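Local atomic coordinates of putative enoyl-CoA hydratase (Streptomyces avermitilis, PDB entry 3GKB), a protein that probably acts on acyl-CoA thioesters as a member of the crotonase-like enoyl-CoA hydratase/isomerase family, though its substrate is unknown. Residues G18-I32 / V55-H69. Sequence-based numbering, arbitrary orientation.
Sequences GVARIILDNPPVNVI and VIVFSSADPEFFLAH
N30 reaches across to the loop after strand 55-60 with its amide: ND2 gives a nearly straight bond (172°) to F66 O at 2.9 Å, the acceptor lying in the amide plane. The second N-H turns back to its own segment, meeting L24 O from above that carbonyl's plane, while A61 N closes on the same oxygen at 2.8 Å. N26 N donates to N30 OD1, so both ends of the amide are gripped and its rotation is fixed. Water 2 bridges N30 OD1 to D62 OD2, and D62 OD1 accepts from E64 N, an Asx turn, and also from F65 N, which makes the wider Asx motif. An aspartate here has no N-H to give, so F66 O would probably be left without this donor, L24 O would keep only A61 N of the two described, and a second negative charge would be set near D62. Backbone bonds continue the pairing before and after N30 in the chain. N30 O receives A68 N, I32 N bonds to H69 O at 2.9 Å, and strands 19-24 and 55-60 pair in parallel from G18 O with V55 N through L24 N with S59 O.

Apolar contacts fill in beside these bonds. L24 sets CD1 over one face of the F66 ring, 4.1 Å from its centroid, in a CH-pi contact. With CG1 anti to its carbonyl carbon (chi1 -62°), I22 extends CD1 to I56 CG2 at 3.6 Å and lies side by side with F58, its CD1 meeting F58 CE1 obliquely. V29 lies alongside the F65 ring, CG1 3.8 Å from CE2, and I32 crosses L67 at about a right angle.

The pair forms the two strands of a beta-alpha-beta crossover through helix 34-48, which covers I22, I32 and L67. Strand 11-16 runs antiparallel beside 19-24, strand 108-113 flanks 55-60, and helix 264-268 packs on V29, F65 and A68.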
loop_
_atom_site.group_PDB
_atom_site.type_symbol
_atom_site.label_atom_id
_atom_site.label_comp_id
_atom_site.label_asym_id
_atom_site.label_seq_id
_atom_site.Cartn_x
_atom_site.Cartn_y
_atom_site.Cartn_z
ATOM N N GLY B 18 7.469 -25.007 20.261
ATOM C CA GLY B 18 6.327 -24.187 19.855
ATOM C C GLY B 18 6.280 -23.830 18.366
ATOM O O GLY B 18 5.378 -23.115 17.930
ATOM N N VAL B 19 7.214 -24.354 17.577
ATOM C CA VAL B 19 7.229 -24.061 16.121
ATOM C C VAL B 19 7.022 -25.358 15.345
ATOM O O VAL B 19 7.781 -26.302 15.531
ATOM C CB VAL B 19 8.542 -23.401 15.679
ATOM C CG1 VAL B 19 8.535 -23.144 14.147
ATOM C CG2 VAL B 19 8.836 -22.092 16.454
ATOM N N ALA B 20 5.988 -25.425 14.499
ATOM C CA ALA B 20 5.877 -26.526 13.531
ATOM C C ALA B 20 6.475 -26.126 12.198
ATOM O O ALA B 20 6.279 -25.014 11.752
ATOM C CB ALA B 20 4.442 -26.957 13.359
ATOM N N ARG B 21 7.239 -27.022 11.581
ATOM C CA ARG B 21 7.817 -26.791 10.258
ATOM C C ARG B 21 7.126 -27.750 9.303
ATOM O O ARG B 21 7.103 -28.970 9.541
ATOM C CB ARG B 21 9.330 -27.029 10.261
ATOM C CG ARG B 21 10.109 -25.877 10.861
ATOM C CD ARG B 21 11.587 -26.135 10.762
ATOM N NE ARG B 21 12.012 -27.193 11.673
ATOM C CZ ARG B 21 13.158 -27.878 11.575
ATOM N NH1 ARG B 21 14.025 -27.645 10.591
ATOM N NH2 ARG B 21 13.434 -28.820 12.471
ATOM N N ILE B 22 6.519 -27.196 8.257
ATOM C CA ILE B 22 5.868 -27.998 7.241
ATOM C C ILE B 22 6.729 -27.865 5.997
ATOM O O ILE B 22 6.897 -26.775 5.475
ATOM C CB ILE B 22 4.407 -27.532 7.002
ATOM C CG1 ILE B 22 3.569 -27.702 8.289
ATOM C CG2 ILE B 22 3.794 -28.292 5.861
ATOM C CD1 ILE B 22 2.135 -27.176 8.172
ATOM N N ILE B 23 7.302 -28.975 5.558
ATOM C CA ILE B 23 8.206 -28.984 4.421
ATOM C C ILE B 23 7.476 -29.655 3.275
ATOM O O ILE B 23 7.098 -30.835 3.364
ATOM C CB ILE B 23 9.516 -29.771 4.722
ATOM C CG1 ILE B 23 10.216 -29.186 5.965
ATOM C CG2 ILE B 23 10.435 -29.736 3.483
ATOM C CD1 ILE B 23 11.352 -30.059 6.532
ATOM N N LEU B 24 7.298 -28.906 2.192
ATOM C CA LEU B 24 6.556 -29.339 1.032
ATOM C C LEU B 24 7.500 -30.110 0.094
ATOM O O LEU B 24 8.580 -29.623 -0.232
ATOM C CB LEU B 24 5.927 -28.122 0.334
ATOM C CG LEU B 24 5.006 -27.265 1.232
ATOM C CD1 LEU B 24 4.912 -25.819 0.736
ATOM C CD2 LEU B 24 3.645 -27.871 1.298
ATOM N N ASP B 25 7.112 -31.336 -0.271
ATOM C CA ASP B 25 8.000 -32.273 -0.986
ATOM C C ASP B 25 7.175 -33.227 -1.849
ATOM O O ASP B 25 6.725 -34.301 -1.387
ATOM C CB ASP B 25 8.887 -33.033 0.008
ATOM C CG ASP B 25 10.042 -33.802 -0.658
ATOM O OD1 ASP B 25 10.143 -33.832 -1.904
ATOM O OD2 ASP B 25 10.898 -34.353 0.095
ATOM N N ASN B 26 6.918 -32.792 -3.086
ATOM C CA ASN B 26 6.092 -33.539 -4.032
ATOM C C ASN B 26 6.770 -33.521 -5.395
ATOM O O ASN B 26 6.391 -32.751 -6.277
ATOM C CB ASN B 26 4.681 -32.954 -4.115
ATOM C CG ASN B 26 3.787 -33.731 -5.013
ATOM O OD1 ASN B 26 3.854 -34.954 -5.044
ATOM N ND2 ASN B 26 2.900 -33.037 -5.726
ATOM N N PRO B 27 7.781 -34.382 -5.582
ATOM C CA PRO B 27 8.518 -34.421 -6.843
ATOM C C PRO B 27 7.637 -34.603 -8.078
ATOM O O PRO B 27 6.579 -35.220 -7.998
ATOM C CB PRO B 27 9.433 -35.631 -6.671
ATOM C CG PRO B 27 9.590 -35.800 -5.254
ATOM C CD PRO B 27 8.312 -35.357 -4.616
ATOM N N PRO B 28 8.086 -34.101 -9.240
ATOM C CA PRO B 28 9.367 -33.426 -9.496
ATOM C C PRO B 28 9.416 -31.898 -9.328
ATOM O O PRO B 28 10.506 -31.336 -9.321
ATOM C CB PRO B 28 9.655 -33.801 -10.954
ATOM C CG PRO B 28 8.291 -33.948 -11.565
ATOM C CD PRO B 28 7.356 -34.394 -10.483
ATOM N N VAL B 29 8.283 -31.214 -9.222
ATOM C CA VAL B 29 8.301 -29.741 -9.181
ATOM C C VAL B 29 7.383 -29.132 -8.124
ATOM O O VAL B 29 7.092 -27.950 -8.179
ATOM C CB VAL B 29 7.949 -29.092 -10.557
ATOM C CG1 VAL B 29 8.970 -29.476 -11.618
ATOM C CG2 VAL B 29 6.559 -29.510 -10.994
ATOM N N ASN B 30 6.958 -29.930 -7.147
ATOM C CA ASN B 30 6.058 -29.457 -6.091
ATOM C C ASN B 30 4.746 -28.895 -6.641
ATOM O O ASN B 30 4.261 -27.832 -6.211
ATOM C CB ASN B 30 6.751 -28.449 -5.165
ATOM C CG ASN B 30 7.498 -29.117 -4.016
ATOM O OD1 ASN B 30 7.856 -30.318 -4.074
ATOM N ND2 ASN B 30 7.757 -28.339 -2.960
ATOM N N VAL B 31 4.131 -29.637 -7.561
ATOM C CA VAL B 31 2.774 -29.251 -7.958
ATOM C C VAL B 31 1.849 -29.474 -6.774
ATOM O O VAL B 31 2.107 -30.306 -5.914
ATOM C CB VAL B 31 2.217 -29.980 -9.220
ATOM C CG1 VAL B 31 3.121 -29.807 -10.415
ATOM C CG2 VAL B 31 1.918 -31.409 -8.943
ATOM N N ILE B 32 0.809 -28.667 -6.714
ATOM C CA ILE B 32 -0.291 -28.812 -5.759
ATOM C C ILE B 32 -1.366 -29.654 -6.414
ATOM O O ILE B 32 -2.151 -29.170 -7.261
ATOM C CB ILE B 32 -0.920 -27.464 -5.413
ATOM C CG1 ILE B 32 0.132 -26.477 -4.914
ATOM C CG2 ILE B 32 -2.032 -27.657 -4.369
ATOM C CD1 ILE B 32 -0.376 -25.032 -4.957
ATOM N N VAL B 55 3.519 -21.274 16.194
ATOM C CA VAL B 55 4.018 -20.735 14.921
ATOM C C VAL B 55 4.119 -21.894 13.973
ATOM O O VAL B 55 4.518 -23.003 14.388
ATOM C CB VAL B 55 5.412 -20.045 15.080
ATOM C CG1 VAL B 55 5.952 -19.566 13.726
ATOM C CG2 VAL B 55 5.316 -18.873 16.104
ATOM N N ILE B 56 3.786 -21.657 12.698
ATOM C CA ILE B 56 3.988 -22.662 11.631
ATOM C C ILE B 56 4.843 -22.022 10.529
ATOM O O ILE B 56 4.559 -20.897 10.096
ATOM C CB ILE B 56 2.646 -23.103 11.007
ATOM C CG1 ILE B 56 1.769 -23.796 12.063
ATOM C CG2 ILE B 56 2.898 -23.992 9.772
ATOM C CD1 ILE B 56 0.284 -23.943 11.666
ATOM N N VAL B 57 5.913 -22.703 10.121
ATOM C CA VAL B 57 6.772 -22.217 9.042
ATOM C C VAL B 57 6.687 -23.198 7.870
ATOM O O VAL B 57 6.965 -24.396 8.024
ATOM C CB VAL B 57 8.247 -22.093 9.432
ATOM C CG1 VAL B 57 9.057 -21.511 8.224
ATOM C CG2 VAL B 57 8.448 -21.204 10.669
ATOM N N PHE B 58 6.308 -22.682 6.712
ATOM C CA PHE B 58 6.247 -23.462 5.488
ATOM C C PHE B 58 7.504 -23.242 4.683
ATOM O O PHE B 58 7.905 -22.097 4.450
ATOM C CB PHE B 58 5.067 -23.013 4.628
ATOM C CG PHE B 58 3.727 -23.149 5.275
ATOM C CD1 PHE B 58 3.017 -24.326 5.200
ATOM C CD2 PHE B 58 3.146 -22.084 5.920
ATOM C CE1 PHE B 58 1.742 -24.430 5.765
ATOM C CE2 PHE B 58 1.896 -22.205 6.494
ATOM C CZ PHE B 58 1.206 -23.397 6.411
ATOM N N SER B 59 8.102 -24.340 4.236
ATOM C CA SER B 59 9.272 -24.273 3.373
ATOM C C SER B 59 9.190 -25.387 2.334
ATOM O O SER B 59 8.327 -26.266 2.389
ATOM C CB SER B 59 10.570 -24.352 4.195
ATOM O OG SER B 59 10.730 -25.642 4.778
ATOM N N SER B 60 10.076 -25.351 1.355
ATOM C CA SER B 60 10.094 -26.404 0.346
ATOM C C SER B 60 11.355 -27.280 0.385
ATOM O O SER B 60 12.445 -26.771 0.609
ATOM C CB SER B 60 10.008 -25.775 -1.038
ATOM O OG SER B 60 10.060 -26.780 -2.031
ATOM N N ALA B 61 11.195 -28.567 0.100
ATOM C CA ALA B 61 12.332 -29.473 -0.113
ATOM C C ALA B 61 12.896 -29.412 -1.549
ATOM O O ALA B 61 14.002 -29.913 -1.824
ATOM C CB ALA B 61 11.924 -30.905 0.261
ATOM N N ASP B 62 12.153 -28.788 -2.461
ATOM C CA ASP B 62 12.552 -28.750 -3.891
ATOM C C ASP B 62 13.535 -27.593 -4.100
ATOM O O ASP B 62 13.249 -26.464 -3.702
ATOM C CB ASP B 62 11.297 -28.586 -4.749
ATOM C CG ASP B 62 11.569 -28.667 -6.242
ATOM O OD1 ASP B 62 12.345 -27.838 -6.774
ATOM O OD2 ASP B 62 10.935 -29.544 -6.885
ATOM N N PRO B 63 14.703 -27.863 -4.717
ATOM C CA PRO B 63 15.701 -26.801 -4.831
ATOM C C PRO B 63 15.318 -25.611 -5.726
ATOM O O PRO B 63 15.974 -24.592 -5.637
ATOM C CB PRO B 63 16.948 -27.519 -5.403
ATOM C CG PRO B 63 16.450 -28.817 -5.972
ATOM C CD PRO B 63 15.186 -29.169 -5.225
ATOM N N GLU B 64 14.317 -25.750 -6.596
ATOM C CA GLU B 64 13.960 -24.673 -7.528
ATOM C C GLU B 64 12.545 -24.110 -7.329
ATOM O O GLU B 64 12.296 -22.913 -7.619
ATOM C CB GLU B 64 14.103 -25.177 -8.961
ATOM C CG GLU B 64 13.820 -24.086 -9.962
ATOM C CD GLU B 64 14.393 -24.350 -11.346
ATOM O OE1 GLU B 64 14.941 -25.455 -11.570
ATOM O OE2 GLU B 64 14.273 -23.412 -12.180
ATOM N N PHE B 65 11.631 -24.965 -6.863
ATOM C CA PHE B 65 10.191 -24.614 -6.721
ATOM C C PHE B 65 9.706 -24.707 -5.279
ATOM O O PHE B 65 9.970 -25.678 -4.584
ATOM C CB PHE B 65 9.343 -25.516 -7.617
ATOM C CG PHE B 65 9.791 -25.478 -9.031
ATOM C CD1 PHE B 65 9.509 -24.364 -9.825
ATOM C CD2 PHE B 65 10.585 -26.472 -9.535
ATOM C CE1 PHE B 65 9.988 -24.290 -11.110
ATOM C CE2 PHE B 65 11.086 -26.389 -10.812
ATOM C CZ PHE B 65 10.792 -25.308 -11.595
ATOM N N PHE B 66 9.006 -23.668 -4.830
ATOM C CA PHE B 66 8.289 -23.716 -3.558
ATOM C C PHE B 66 7.029 -24.543 -3.775
ATOM O O PHE B 66 6.885 -25.636 -3.201
ATOM C CB PHE B 66 7.972 -22.297 -3.078
ATOM C CG PHE B 66 7.180 -22.246 -1.820
ATOM C CD1 PHE B 66 7.805 -22.359 -0.577
ATOM C CD2 PHE B 66 5.800 -22.123 -1.857
ATOM C CE1 PHE B 66 7.059 -22.321 0.573
ATOM C CE2 PHE B 66 5.054 -22.101 -0.686
ATOM C CZ PHE B 66 5.686 -22.205 0.518
ATOM N N LEU B 67 6.152 -24.040 -4.657
ATOM C CA LEU B 67 4.973 -24.756 -5.156
ATOM C C LEU B 67 4.758 -24.301 -6.590
ATOM O O LEU B 67 4.598 -23.137 -6.830
ATOM C CB LEU B 67 3.725 -24.467 -4.346
ATOM C CG LEU B 67 3.629 -25.090 -2.947
ATOM C CD1 LEU B 67 2.395 -24.487 -2.189
ATOM C CD2 LEU B 67 3.596 -26.647 -2.997
ATOM N N ALA B 68 4.825 -25.226 -7.527
ATOM C CA ALA B 68 4.853 -24.878 -8.947
ATOM C C ALA B 68 3.598 -24.138 -9.382
ATOM O O ALA B 68 3.683 -23.112 -10.039
ATOM C CB ALA B 68 5.027 -26.120 -9.773
ATOM N N HIS B 69 2.452 -24.705 -9.002
ATOM C CA HIS B 69 1.088 -24.316 -9.384
ATOM C C HIS B 69 0.205 -25.544 -9.145
ATOM O O HIS B 69 0.704 -26.595 -8.766
ATOM C CB HIS B 69 0.974 -23.812 -10.847
ATOM C CG HIS B 69 1.525 -24.760 -11.863
ATOM N ND1 HIS B 69 0.876 -25.927 -12.218
ATOM C CD2 HIS B 69 2.687 -24.743 -12.560
ATOM C CE1 HIS B 69 1.603 -26.570 -13.117
ATOM N NE2 HIS B 69 2.719 -25.888 -13.324
HETATM O O HOH W 1 12.667 -29.130 -9.323
HETATM O O HOH W 2 9.674 -31.515 -5.647
#